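Local coordinates for protein alanine glyoxylate transaminase (Thermococcus litoralis, PDB 2ZC0) that probably transfers the amino group of alanine to glyoxylate, as a pyridoxal-phosphate-dependent aminotransferase of class I, at residues A[117-122]-A[142-147]; A[121-126]-A[174-179]; A[188-193]-A[327-332]; A[218-223]-A[333-338]. All blocks are in the same frame, centred on the assembly; numbering follows the deposited sequence.

Overall arrangement
Contacts 1 and 2 form one pair and contacts 3 and 4 another in this aminotransferase chain. The centres of contacts 1 and 2 are about 6 Å apart. They share Pro121 and Gly122 and reach neighbouring strands, 145-152, 124-129 and 175-180, of the large mixed sheet. Contacts 3 and 4 lie about 8 Å apart, centre to centre. Their segments alternate along the chain, and 327-332 runs directly into 333-338. Contact 1 closes before contact 3 opens, about 28 Å away between centres. Contact 4 lies across the chain's centre from contacts 1 and 2. The first pair joins three adjacent strands at ends that face other subunits. The second ties loops after strands 175-180 and 210-214 to strand 336-340.

Contact 1. Residues A[117-122]-A[142-147]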
loop_
_atom_site.group_PDB
_atom_site.type_symbol
_atom_site.label_atom_id
_atom_site.label_comp_id
_atom_site.label_asym_id
_atom_site.label_seq_id
_atom_site.Cartn_x
_atom_site.Cartn_y
_atom_site.Cartn_z
ATOM N N VAL A 117 -3.786 8.396 -9.034
ATOM C CA VAL A 117 -3.140 9.580 -8.505
ATOM C C VAL A 117 -3.847 10.136 -7.274
ATOM O O VAL A 117 -3.243 10.848 -6.474
ATOM C CB VAL A 117 -3.108 10.696 -9.575
ATOM C CG1 VAL A 117 -2.752 12.028 -8.942
ATOM C CG2 VAL A 117 -2.107 10.343 -10.665
ATOM N N LEU A 118 -5.118 9.791 -7.110
ATOM C CA LEU A 118 -5.895 10.336 -6.013
ATOM C C LEU A 118 -6.277 9.392 -4.883
ATOM O O LEU A 118 -6.680 9.844 -3.823
ATOM C CB LEU A 118 -7.154 10.999 -6.585
ATOM C CG LEU A 118 -6.943 12.150 -7.579
ATOM C CD1 LEU A 118 -8.296 12.612 -8.099
ATOM C CD2 LEU A 118 -6.202 13.306 -6.910
ATOM N N ILE A 119 -6.125 8.091 -5.084
ATOM C CA ILE A 119 -6.499 7.142 -4.042
ATOM C C ILE A 119 -5.356 6.382 -3.359
ATOM O O ILE A 119 -4.526 5.769 -4.025
ATOM C CB ILE A 119 -7.462 6.084 -4.616
ATOM C CG1 ILE A 119 -8.713 6.761 -5.161
ATOM C CG2 ILE A 119 -7.824 5.064 -3.550
ATOM C CD1 ILE A 119 -9.536 5.842 -5.996
ATOM N N ASP A 120 -5.306 6.437 -2.033
ATOM C CA ASP A 120 -4.324 5.667 -1.275
ATOM C C ASP A 120 -5.180 4.518 -0.716
ATOM O O ASP A 120 -6.335 4.722 -0.330
ATOM C CB ASP A 120 -3.730 6.469 -0.100
ATOM C CG ASP A 120 -2.500 7.298 -0.488
ATOM O OD1 ASP A 120 -1.530 6.732 -1.046
ATOM O OD2 ASP A 120 -2.498 8.517 -0.217
ATOM N N PRO A 121 -4.640 3.295 -0.683
ATOM C CA PRO A 121 -5.438 2.185 -0.152
ATOM C C PRO A 121 -6.100 2.519 1.211
ATOM O O PRO A 121 -5.425 2.953 2.146
ATOM C CB PRO A 121 -4.414 1.061 -0.056
ATOM C CG PRO A 121 -3.534 1.332 -1.268
ATOM C CD PRO A 121 -3.330 2.831 -1.176
ATOM N N GLY A 122 -7.417 2.322 1.316
ATOM C CA GLY A 122 -8.113 2.617 2.556
ATOM C C GLY A 122 -8.950 3.885 2.474
ATOM O O GLY A 122 -9.890 4.086 3.248
ATOM N N LEU A 142 -8.192 -0.510 -6.428
ATOM C CA LEU A 142 -7.097 0.405 -6.128
ATOM C C LEU A 142 -7.072 0.530 -4.609
ATOM O O LEU A 142 -6.323 1.320 -4.055
ATOM C CB LEU A 142 -7.291 1.765 -6.787
ATOM C CG LEU A 142 -6.953 1.759 -8.295
ATOM C CD1 LEU A 142 -7.480 3.044 -8.988
ATOM C CD2 LEU A 142 -5.416 1.659 -8.454
ATOM N N GLY A 143 -7.889 -0.275 -3.931
ATOM C CA GLY A 143 -7.916 -0.228 -2.473
ATOM C C GLY A 143 -8.905 0.720 -1.805
ATOM O O GLY A 143 -8.973 0.772 -0.588
ATOM N N ALA A 144 -9.674 1.466 -2.585
ATOM C CA ALA A 144 -10.643 2.403 -2.020
ATOM C C ALA A 144 -11.821 1.721 -1.330
ATOM O O ALA A 144 -12.159 0.578 -1.637
ATOM C CB ALA A 144 -11.176 3.337 -3.123
ATOM N N LYS A 145 -12.444 2.459 -0.415
ATOM C CA LYS A 145 -13.616 2.007 0.324
ATOM C C LYS A 145 -14.783 2.845 -0.204
ATOM O O LYS A 145 -14.763 4.077 -0.113
ATOM C CB LYS A 145 -13.434 2.276 1.815
ATOM C CG LYS A 145 -14.194 1.337 2.725
ATOM C CD LYS A 145 -15.699 1.395 2.512
ATOM C CE LYS A 145 -16.397 0.314 3.341
ATOM N NZ LYS A 145 -17.854 0.242 3.062
ATOM N N ILE A 146 -15.802 2.194 -0.745
ATOM C CA ILE A 146 -16.931 2.931 -1.290
ATOM C C ILE A 146 -18.113 3.156 -0.341
ATOM O O ILE A 146 -18.584 2.228 0.314
ATOM C CB ILE A 146 -17.413 2.237 -2.585
ATOM C CG1 ILE A 146 -16.335 2.427 -3.656
ATOM C CG2 ILE A 146 -18.756 2.818 -3.059
ATOM C CD1 ILE A 146 -16.563 1.630 -4.874
ATOM N N GLU A 147 -18.559 4.409 -0.248
ATOM C CA GLU A 147 -19.718 4.787 0.573
ATOM C C GLU A 147 -20.714 5.426 -0.387
ATOM O O GLU A 147 -20.454 6.499 -0.931
ATOM C CB GLU A 147 -19.346 5.817 1.644
ATOM C CG GLU A 147 -18.536 5.296 2.823
ATOM C CD GLU A 147 -19.255 4.228 3.626
ATOM O OE1 GLU A 147 -20.498 4.104 3.506
ATOM O OE2 GLU A 147 -18.570 3.514 4.392
#
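The turn after helix 106-118 runs at 53° to the start of 142-147, and the two backbones come closest at Pro121 and Gly143, with CA atoms 4.2 Å apart. Gly122 N donates to Gly143 O over 2.9 Å, the N-H pointing well at the oxygen (161°). The donor stands above the carbonyl plane, not on a lone pair. Ile119, the first residue to leave the helix, points CB toward 142-147. Its CG2 is anti to the backbone N and meets Ala144 CB at 3.8 Å. The CD1 tip of Ile119 reaches the same methyl at 4.1 Å, so Ala144 CB touches both branches. Gly143 has positive phi and is the C-prime residue of a Schellman motif that ends helix 133-140. It has no side chain, which lets Pro121 CA lie close, and its backbone angles alone suit only glycine. The Pro121 ring lies by the carbonyl of Leu142, with CG 3.9 Å from Leu142 O. Lys145 lays CB near Gly122 O at 4.2 Å, while its amine leads away to a long salt bridge with Glu147. Asp120 faces away and binds Gly9 N of the second subunit through OD2.

Contact 2. Residues A[121-126]-A[174-179]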
loop_
_atom_site.group_PDB
_atom_site.type_symbol
_atom_site.label_atom_id
_atom_site.label_comp_id
_atom_site.label_asym_id
_atom_site.label_seq_id
_atom_site.Cartn_x
_atom_site.Cartn_y
_atom_site.Cartn_z
ATOM N N PRO A 121 -4.640 3.295 -0.683
ATOM C CA PRO A 121 -5.438 2.185 -0.152
ATOM C C PRO A 121 -6.100 2.519 1.211
ATOM O O PRO A 121 -5.425 2.953 2.146
ATOM C CB PRO A 121 -4.414 1.061 -0.056
ATOM C CG PRO A 121 -3.534 1.332 -1.268
ATOM C CD PRO A 121 -3.330 2.831 -1.176
ATOM N N GLY A 122 -7.417 2.322 1.316
ATOM C CA GLY A 122 -8.113 2.617 2.556
ATOM C C GLY A 122 -8.950 3.885 2.474
ATOM O O GLY A 122 -9.890 4.086 3.248
ATOM N N ASP A 123 -8.610 4.758 1.536
ATOM C CA ASP A 123 -9.359 5.994 1.362
ATOM C C ASP A 123 -10.824 5.662 1.089
ATOM O O ASP A 123 -11.135 4.678 0.414
ATOM C CB ASP A 123 -8.846 6.794 0.158
ATOM C CG ASP A 123 -7.592 7.602 0.451
ATOM O OD1 ASP A 123 -7.122 7.633 1.608
ATOM O OD2 ASP A 123 -7.083 8.228 -0.506
ATOM N N VAL A 124 -11.721 6.483 1.623
ATOM C CA VAL A 124 -13.145 6.299 1.383
ATOM C C VAL A 124 -13.481 7.229 0.235
ATOM O O VAL A 124 -13.061 8.374 0.222
ATOM C CB VAL A 124 -14.005 6.720 2.589
ATOM C CG1 VAL A 124 -15.459 6.954 2.138
ATOM C CG2 VAL A 124 -13.947 5.653 3.665
ATOM N N VAL A 125 -14.206 6.732 -0.750
ATOM C CA VAL A 125 -14.618 7.588 -1.844
ATOM C C VAL A 125 -16.132 7.465 -1.863
ATOM O O VAL A 125 -16.666 6.355 -1.826
ATOM C CB VAL A 125 -14.018 7.150 -3.209
ATOM C CG1 VAL A 125 -14.062 5.671 -3.356
ATOM C CG2 VAL A 125 -14.791 7.797 -4.331
ATOM N N ILE A 126 -16.828 8.599 -1.871
ATOM C CA ILE A 126 -18.278 8.563 -1.873
ATOM C C ILE A 126 -18.823 8.636 -3.289
ATOM O O ILE A 126 -18.293 9.348 -4.139
ATOM C CB ILE A 126 -18.861 9.674 -0.937
ATOM C CG1 ILE A 126 -20.289 10.042 -1.333
ATOM C CG2 ILE A 126 -17.971 10.876 -0.938
ATOM C CD1 ILE A 126 -20.386 10.958 -2.541
ATOM N N LYS A 174 -11.486 9.047 6.838
ATOM C CA LYS A 174 -10.932 10.002 5.901
ATOM C C LYS A 174 -11.577 9.854 4.536
ATOM O O LYS A 174 -11.633 8.763 3.975
ATOM C CB LYS A 174 -9.434 9.804 5.764
ATOM C CG LYS A 174 -8.840 10.569 4.602
ATOM C CD LYS A 174 -7.402 10.169 4.408
ATOM C CE LYS A 174 -6.800 10.806 3.187
ATOM N NZ LYS A 174 -5.584 10.025 2.800
ATOM N N VAL A 175 -12.074 10.961 4.008
ATOM C CA VAL A 175 -12.699 10.964 2.702
ATOM C C VAL A 175 -12.209 12.191 1.953
ATOM O O VAL A 175 -11.921 13.222 2.558
ATOM C CB VAL A 175 -14.240 11.029 2.820
ATOM C CG1 VAL A 175 -14.653 12.246 3.645
ATOM C CG2 VAL A 175 -14.859 11.097 1.416
ATOM N N LYS A 176 -12.101 12.109 0.639
ATOM C CA LYS A 176 -11.636 13.290 -0.072
ATOM C C LYS A 176 -12.294 13.481 -1.416
ATOM O O LYS A 176 -12.369 14.604 -1.912
ATOM C CB LYS A 176 -10.118 13.236 -0.272
ATOM C CG LYS A 176 -9.694 12.531 -1.540
ATOM C CD LYS A 176 -8.178 12.587 -1.788
ATOM C CE LYS A 176 -7.405 11.647 -0.867
ATOM N NZ LYS A 176 -6.006 11.497 -1.323
ATOM N N LEU A 177 -12.770 12.396 -2.014
ATOM C CA LEU A 177 -13.382 12.496 -3.329
ATOM C C LEU A 177 -14.832 12.070 -3.353
ATOM O O LEU A 177 -15.289 11.264 -2.536
ATOM C CB LEU A 177 -12.622 11.626 -4.350
ATOM C CG LEU A 177 -11.092 11.689 -4.451
ATOM C CD1 LEU A 177 -10.590 10.548 -5.350
ATOM C CD2 LEU A 177 -10.672 13.035 -4.997
ATOM N N ILE A 178 -15.537 12.621 -4.328
ATOM C CA ILE A 178 -16.929 12.312 -4.569
ATOM C C ILE A 178 -16.998 12.104 -6.068
ATOM O O ILE A 178 -16.628 12.993 -6.821
ATOM C CB ILE A 178 -17.857 13.483 -4.216
ATOM C CG1 ILE A 178 -17.938 13.663 -2.705
ATOM C CG2 ILE A 178 -19.235 13.234 -4.826
ATOM C CD1 ILE A 178 -18.814 14.842 -2.300
ATOM N N TYR A 179 -17.418 10.913 -6.480
ATOM C CA TYR A 179 -17.574 10.558 -7.884
ATOM C C TYR A 179 -19.076 10.643 -8.172
ATOM O O TYR A 179 -19.887 10.031 -7.457
ATOM C CB TYR A 179 -17.079 9.132 -8.134
ATOM C CG TYR A 179 -17.461 8.526 -9.479
ATOM C CD1 TYR A 179 -18.401 7.499 -9.555
ATOM C CD2 TYR A 179 -16.890 8.973 -10.671
ATOM C CE1 TYR A 179 -18.769 6.936 -10.778
ATOM C CE2 TYR A 179 -17.254 8.408 -11.915
ATOM C CZ TYR A 179 -18.199 7.390 -11.942
ATOM O OH TYR A 179 -18.589 6.827 -13.146
HETATM O O HOH W 1 -4.795 9.700 0.327
HETATM O O HOH W 2 -11.437 9.817 -1.329
#
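Asp123 is gripped by two lysines, Lys174 and Lys176, at the start of the neighbouring strand region. Lys174 NZ meets Asp123 OD1 at 3.1 Å in a salt bridge that uses the syn lone pair. The lysine chain is extended alongside the aspartate, pointing the same way. Lys176 crosses obliquely, bent at chi3, and brings NZ to 3.5 Å from Asp123 OD2. A water donates to that oxygen and accepts from both amines. Asp123 OD2 also takes the backbone N-H of Asp120, and Lys176 NZ reaches Tyr6 O of the second subunit. The backbones run parallel, as neighbours in the large sheet of this aminotransferase fold. Ile126 N donates to Leu177 O, and Tyr179 N returns a bond to Ile126 O at 2.9 Å, nearly along the C=O axis. Between these bonds and the one from Val124 N to Lys174 O (3.3 Å), a second water bridges the strands, accepting from Leu177 N and donating to Val124 O. The densest packing is between Ile126 and Ile178, side by side. CG2 of Ile126 presses on CG1 of Ile178 at 3.3 Å, tighter than usual contact. Val175 CG2 joins that face. Tyr179 leads away to the cofactor, its OH bonded to Asp214. With two amines around one carboxylate, Asp123 is probably held ionised, and the charge cluster sits where other subunits meet the strand ends.

Contact 3. Residues A[188-193]-A[327-332]; sequences MGVTMS and EFTKPI
Two irregular loops meet here, one leading from strand 175-180 to helix 194-207 and the other running from helix 295-322 to strand 336-340. Thr329 carries the main polar link. Its OG1 donates to Met188 O over 3.0 Å and lies in the carbonyl plane, with a C=O...donor angle of 157°. The hydroxyl sits between the backbone N and the carbonyl carbon (chi1 64°), which turns it to the opposite loop. Thr329 CG2 stays anti to the carbonyl carbon and comes within 3.4 Å of the same Met188 O. The Thr329 and Val190 side chains cross at about a right angle, with Thr329 CG2 4.2 Å from Val190 CG1. Next along the loop, Pro331 sets the CB corner of its ring against Gly189 O at 3.1 Å. Gly189 has positive phi, which favours glycine, and its lack of a side chain lets the proline ring come close. At the far end Ile332 reaches over obliquely to Thr191. Its CD1 lies 3.3 Å from Thr191 OG1, and its CG1 lies 3.7 Å from Thr191 CG2. The contact is therefore one hydrogen bond among carbon-to-oxygen and methyl contacts. Thr329 OG1 gives that bond to Met188 O and takes another from Met338 N, and the two hold the hydroxyl between the 188-193 loop and strand 336-340.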
loop_
_atom_site.group_PDB
_atom_site.type_symbol
_atom_site.label_atom_id
_atom_site.label_comp_id
_atom_site.label_asym_id
_atom_site.label_seq_id
_atom_site.Cartn_x
_atom_site.Cartn_y
_atom_site.Cartn_z
ATOM N N MET A 188 -29.087 4.103 -13.211
ATOM C CA MET A 188 -30.387 4.716 -12.970
ATOM C C MET A 188 -30.981 5.547 -14.098
ATOM O O MET A 188 -32.204 5.628 -14.233
ATOM C CB MET A 188 -30.347 5.543 -11.686
ATOM C CG MET A 188 -30.306 4.694 -10.420
ATOM S SD MET A 188 -31.800 3.673 -10.143
ATOM C CE MET A 188 -32.518 4.531 -8.775
ATOM N N GLY A 189 -30.128 6.166 -14.905
ATOM C CA GLY A 189 -30.612 6.968 -16.019
ATOM C C GLY A 189 -31.235 8.290 -15.620
ATOM O O GLY A 189 -31.853 8.962 -16.444
ATOM N N VAL A 190 -31.080 8.663 -14.353
ATOM C CA VAL A 190 -31.621 9.919 -13.837
ATOM C C VAL A 190 -30.551 11.006 -13.906
ATOM O O VAL A 190 -29.353 10.696 -13.940
ATOM C CB VAL A 190 -32.064 9.756 -12.375
ATOM C CG1 VAL A 190 -33.106 8.652 -12.268
ATOM C CG2 VAL A 190 -30.863 9.422 -11.503
ATOM N N THR A 191 -30.973 12.269 -13.922
ATOM C CA THR A 191 -30.025 13.372 -13.984
ATOM C C THR A 191 -30.225 14.378 -12.869
ATOM O O THR A 191 -31.341 14.834 -12.612
ATOM C CB THR A 191 -30.097 14.150 -15.307
ATOM O OG1 THR A 191 -31.115 15.142 -15.216
ATOM C CG2 THR A 191 -30.393 13.231 -16.455
ATOM N N MET A 192 -29.124 14.717 -12.209
ATOM C CA MET A 192 -29.120 15.666 -11.107
ATOM C C MET A 192 -29.698 17.006 -11.548
ATOM O O MET A 192 -29.426 17.480 -12.650
ATOM C CB MET A 192 -27.689 15.860 -10.614
ATOM C CG MET A 192 -27.573 16.571 -9.302
ATOM S SD MET A 192 -25.844 16.767 -8.837
ATOM C CE MET A 192 -25.490 15.108 -8.317
ATOM N N SER A 193 -30.502 17.612 -10.683
ATOM C CA SER A 193 -31.104 18.900 -10.991
ATOM C C SER A 193 -30.094 20.007 -10.697
ATOM O O SER A 193 -29.201 19.837 -9.855
ATOM C CB SER A 193 -32.376 19.097 -10.162
ATOM O OG SER A 193 -32.088 19.230 -8.779
ATOM N N GLU A 327 -42.645 -0.061 -11.242
ATOM C CA GLU A 327 -41.975 1.228 -11.171
ATOM C C GLU A 327 -40.647 1.162 -11.943
ATOM O O GLU A 327 -39.902 0.176 -11.886
ATOM C CB GLU A 327 -41.768 1.665 -9.695
ATOM C CG GLU A 327 -42.391 3.048 -9.276
ATOM C CD GLU A 327 -43.908 3.002 -8.964
ATOM O OE1 GLU A 327 -44.373 1.940 -8.497
ATOM O OE2 GLU A 327 -44.624 4.040 -9.169
ATOM N N PHE A 328 -40.393 2.204 -12.720
ATOM C CA PHE A 328 -39.174 2.300 -13.509
ATOM C C PHE A 328 -38.877 3.753 -13.840
ATOM O O PHE A 328 -39.781 4.580 -13.966
ATOM C CB PHE A 328 -39.289 1.457 -14.779
ATOM C CG PHE A 328 -40.563 1.671 -15.550
ATOM C CD1 PHE A 328 -40.670 2.703 -16.485
ATOM C CD2 PHE A 328 -41.652 0.816 -15.364
ATOM C CE1 PHE A 328 -41.835 2.878 -17.221
ATOM C CE2 PHE A 328 -42.819 0.986 -16.096
ATOM C CZ PHE A 328 -42.910 2.019 -17.027
ATOM N N THR A 329 -37.595 4.061 -13.956
ATOM C CA THR A 329 -37.154 5.415 -14.226
ATOM C C THR A 329 -37.540 5.940 -15.602
ATOM O O THR A 329 -37.679 5.178 -16.561
ATOM C CB THR A 329 -35.602 5.536 -14.053
ATOM O OG1 THR A 329 -34.933 4.729 -15.032
ATOM C CG2 THR A 329 -35.188 5.075 -12.662
ATOM N N LYS A 330 -37.712 7.258 -15.678
ATOM C CA LYS A 330 -38.059 7.937 -16.917
ATOM C C LYS A 330 -36.920 8.908 -17.191
ATOM O O LYS A 330 -36.953 10.062 -16.759
ATOM C CB LYS A 330 -39.358 8.728 -16.752
ATOM C CG LYS A 330 -40.505 7.964 -16.116
ATOM C CD LYS A 330 -40.984 6.830 -16.994
ATOM C CE LYS A 330 -42.360 6.356 -16.545
ATOM N NZ LYS A 330 -42.373 5.929 -15.112
ATOM N N PRO A 331 -35.888 8.451 -17.903
ATOM C CA PRO A 331 -34.727 9.284 -18.228
ATOM C C PRO A 331 -34.988 10.410 -19.226
ATOM O O PRO A 331 -35.755 10.245 -20.169
ATOM C CB PRO A 331 -33.724 8.265 -18.767
ATOM C CG PRO A 331 -34.612 7.266 -19.446
ATOM C CD PRO A 331 -35.716 7.082 -18.424
ATOM N N ILE A 332 -34.355 11.557 -18.998
ATOM C CA ILE A 332 -34.478 12.698 -19.903
ATOM C C ILE A 332 -33.174 12.708 -20.692
ATOM O O ILE A 332 -32.970 13.512 -21.607
ATOM C CB ILE A 332 -34.615 14.047 -19.135
ATOM C CG1 ILE A 332 -33.345 14.325 -18.320
ATOM C CG2 ILE A 332 -35.843 14.004 -18.236
ATOM C CD1 ILE A 332 -33.383 15.616 -17.500
#

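Contact 4. Residues A[218-223]-A[333-338]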
loop_
_atom_site.group_PDB
_atom_site.type_symbol
_atom_site.label_atom_id
_atom_site.label_comp_id
_atom_site.label_asym_id
_atom_site.label_seq_id
_atom_site.Cartn_x
_atom_site.Cartn_y
_atom_site.Cartn_z
ATOM N N ASN A 218 -23.484 13.470 -21.350
ATOM C CA ASN A 218 -23.835 14.881 -21.479
ATOM C C ASN A 218 -24.313 15.245 -22.860
ATOM O O ASN A 218 -24.975 16.263 -23.045
ATOM C CB ASN A 218 -22.634 15.757 -21.111
ATOM C CG ASN A 218 -22.405 15.793 -19.633
ATOM O OD1 ASN A 218 -22.743 14.836 -18.934
ATOM N ND2 ASN A 218 -21.835 16.880 -19.136
ATOM N N PHE A 219 -23.977 14.407 -23.831
ATOM C CA PHE A 219 -24.372 14.661 -25.199
ATOM C C PHE A 219 -25.505 13.759 -25.670
ATOM O O PHE A 219 -25.811 13.712 -26.855
ATOM C CB PHE A 219 -23.147 14.556 -26.107
ATOM C CG PHE A 219 -22.027 15.468 -25.691
ATOM C CD1 PHE A 219 -20.899 14.960 -25.051
ATOM C CD2 PHE A 219 -22.130 16.842 -25.875
ATOM C CE1 PHE A 219 -19.892 15.812 -24.597
ATOM C CE2 PHE A 219 -21.130 17.703 -25.423
ATOM C CZ PHE A 219 -20.008 17.185 -24.781
ATOM N N MET A 220 -26.122 13.037 -24.742
ATOM C CA MET A 220 -27.262 12.193 -25.087
ATOM C C MET A 220 -28.454 12.654 -24.265
ATOM O O MET A 220 -29.199 11.831 -23.741
ATOM C CB MET A 220 -27.008 10.716 -24.780
ATOM C CG MET A 220 -25.849 10.097 -25.530
ATOM S SD MET A 220 -26.204 8.383 -25.935
ATOM C CE MET A 220 -26.606 7.754 -24.365
ATOM N N ARG A 221 -28.605 13.971 -24.132
ATOM C CA ARG A 221 -29.720 14.551 -23.386
ATOM C C ARG A 221 -30.891 14.717 -24.341
ATOM O O ARG A 221 -30.694 14.914 -25.541
ATOM C CB ARG A 221 -29.350 15.918 -22.805
ATOM C CG ARG A 221 -29.348 15.960 -21.287
ATOM C CD ARG A 221 -29.556 17.373 -20.774
ATOM N NE ARG A 221 -28.583 18.296 -21.344
ATOM C CZ ARG A 221 -28.888 19.492 -21.835
ATOM N NH1 ARG A 221 -27.933 20.264 -22.337
ATOM N NH2 ARG A 221 -30.149 19.912 -21.825
ATOM N N TYR A 222 -32.108 14.654 -23.813
ATOM C CA TYR A 222 -33.282 14.779 -24.662
ATOM C C TYR A 222 -34.237 15.903 -24.268
ATOM O O TYR A 222 -34.715 16.638 -25.132
ATOM C CB TYR A 222 -34.051 13.447 -24.681
ATOM C CG TYR A 222 -33.178 12.234 -24.948
ATOM C CD1 TYR A 222 -33.199 11.131 -24.092
ATOM C CD2 TYR A 222 -32.317 12.198 -26.041
ATOM C CE1 TYR A 222 -32.375 10.021 -24.318
ATOM C CE2 TYR A 222 -31.495 11.097 -26.273
ATOM C CZ TYR A 222 -31.528 10.019 -25.409
ATOM O OH TYR A 222 -30.698 8.951 -25.647
ATOM N N GLU A 223 -34.499 16.051 -22.970
ATOM C CA GLU A 223 -35.457 17.061 -22.517
ATOM C C GLU A 223 -35.030 18.075 -21.455
ATOM O O GLU A 223 -35.814 18.959 -21.100
ATOM C CB GLU A 223 -36.718 16.348 -22.042
ATOM C CG GLU A 223 -37.071 15.161 -22.909
ATOM C CD GLU A 223 -38.370 14.529 -22.519
ATOM O OE1 GLU A 223 -38.538 14.221 -21.318
ATOM O OE2 GLU A 223 -39.224 14.334 -23.410
ATOM N N ALA A 333 -32.290 11.787 -20.326
ATOM C CA ALA A 333 -30.999 11.673 -20.982
ATOM C C ALA A 333 -30.393 10.306 -20.735
ATOM O O ALA A 333 -30.842 9.556 -19.860
ATOM C CB ALA A 333 -30.068 12.757 -20.459
ATOM N N GLY A 334 -29.362 9.984 -21.509
ATOM C CA GLY A 334 -28.699 8.708 -21.334
ATOM C C GLY A 334 -29.145 7.638 -22.300
ATOM O O GLY A 334 -29.581 7.922 -23.419
ATOM N N MET A 335 -29.046 6.392 -21.854
ATOM C CA MET A 335 -29.402 5.255 -22.698
ATOM C C MET A 335 -29.916 4.072 -21.887
ATOM O O MET A 335 -30.273 3.033 -22.442
ATOM C CB MET A 335 -28.172 4.831 -23.516
ATOM C CG MET A 335 -26.907 4.688 -22.687
ATOM S SD MET A 335 -25.457 4.173 -23.640
ATOM C CE MET A 335 -25.363 2.603 -23.095
ATOM N N PHE A 336 -29.949 4.224 -20.573
ATOM C CA PHE A 336 -30.421 3.145 -19.734
ATOM C C PHE A 336 -31.728 3.518 -19.066
ATOM O O PHE A 336 -32.096 4.691 -18.988
ATOM C CB PHE A 336 -29.398 2.812 -18.646
ATOM C CG PHE A 336 -28.070 2.344 -19.175
ATOM C CD1 PHE A 336 -26.945 3.161 -19.086
ATOM C CD2 PHE A 336 -27.942 1.081 -19.750
ATOM C CE1 PHE A 336 -25.711 2.730 -19.555
ATOM C CE2 PHE A 336 -26.713 0.640 -20.222
ATOM C CZ PHE A 336 -25.591 1.463 -20.125
ATOM N N VAL A 337 -32.424 2.489 -18.598
ATOM C CA VAL A 337 -33.675 2.626 -17.876
ATOM C C VAL A 337 -33.554 1.573 -16.790
ATOM O O VAL A 337 -33.181 0.435 -17.076
ATOM C CB VAL A 337 -34.904 2.289 -18.757
ATOM C CG1 VAL A 337 -36.170 2.211 -17.887
ATOM C CG2 VAL A 337 -35.074 3.345 -19.844
ATOM N N MET A 338 -33.813 1.945 -15.544
ATOM C CA MET A 338 -33.748 0.963 -14.476
ATOM C C MET A 338 -35.162 0.504 -14.186
ATOM O O MET A 338 -36.017 1.296 -13.785
ATOM C CB MET A 338 -33.146 1.535 -13.191
ATOM C CG MET A 338 -32.913 0.470 -12.119
ATOM S SD MET A 338 -31.478 -0.622 -12.525
ATOM C CE MET A 338 -30.254 0.075 -11.460
#
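Met220 points at the 333-338 segment, and Tyr222 brings its ring end to it, while Arg221 between them points away. The Met220 chain is bent at chi2 and chi3, so its CE methyl comes over the Gly334 carbonyl, 3.1 Å from Gly334 O. The same methyl touches Met335 CB at 3.4 Å, tip against the base of the other methionine. With CG anti to the carbonyl carbon (chi1 -49°), the Tyr222 ring comes to Ala333 and Gly334. Its CD1 passes Ala333 CA at 3.8 Å, and its OH comes 2.7 Å from Gly334 O in a weak hydrogen bond. One face of this ring takes Met220 O, offset toward the rim. Leu305 and Tyr308 of helix 295-322 also pack on the tyrosine. Arg221 CG still meets the Ala333 methyl, CB, at 3.4 Å, and its NH2 bonds to Gly225 O. The backbones form a single bridge, with Arg221 and Ala333 CA atoms 4.0 Å apart. Gly334 N donates to Met220 O over 2.9 Å, at 156° on the hydrogen. At phi 98° the Gly334 backbone leaves no room for a side chain beside the preceding carbonyl. This joins the loop after strand 210-214 to the lead-in of strand 336-340. Gly334 N is firmly bonded to Met220 O, its O only weakly to Tyr222 OH, so the N-H is the main polar tie of these loops.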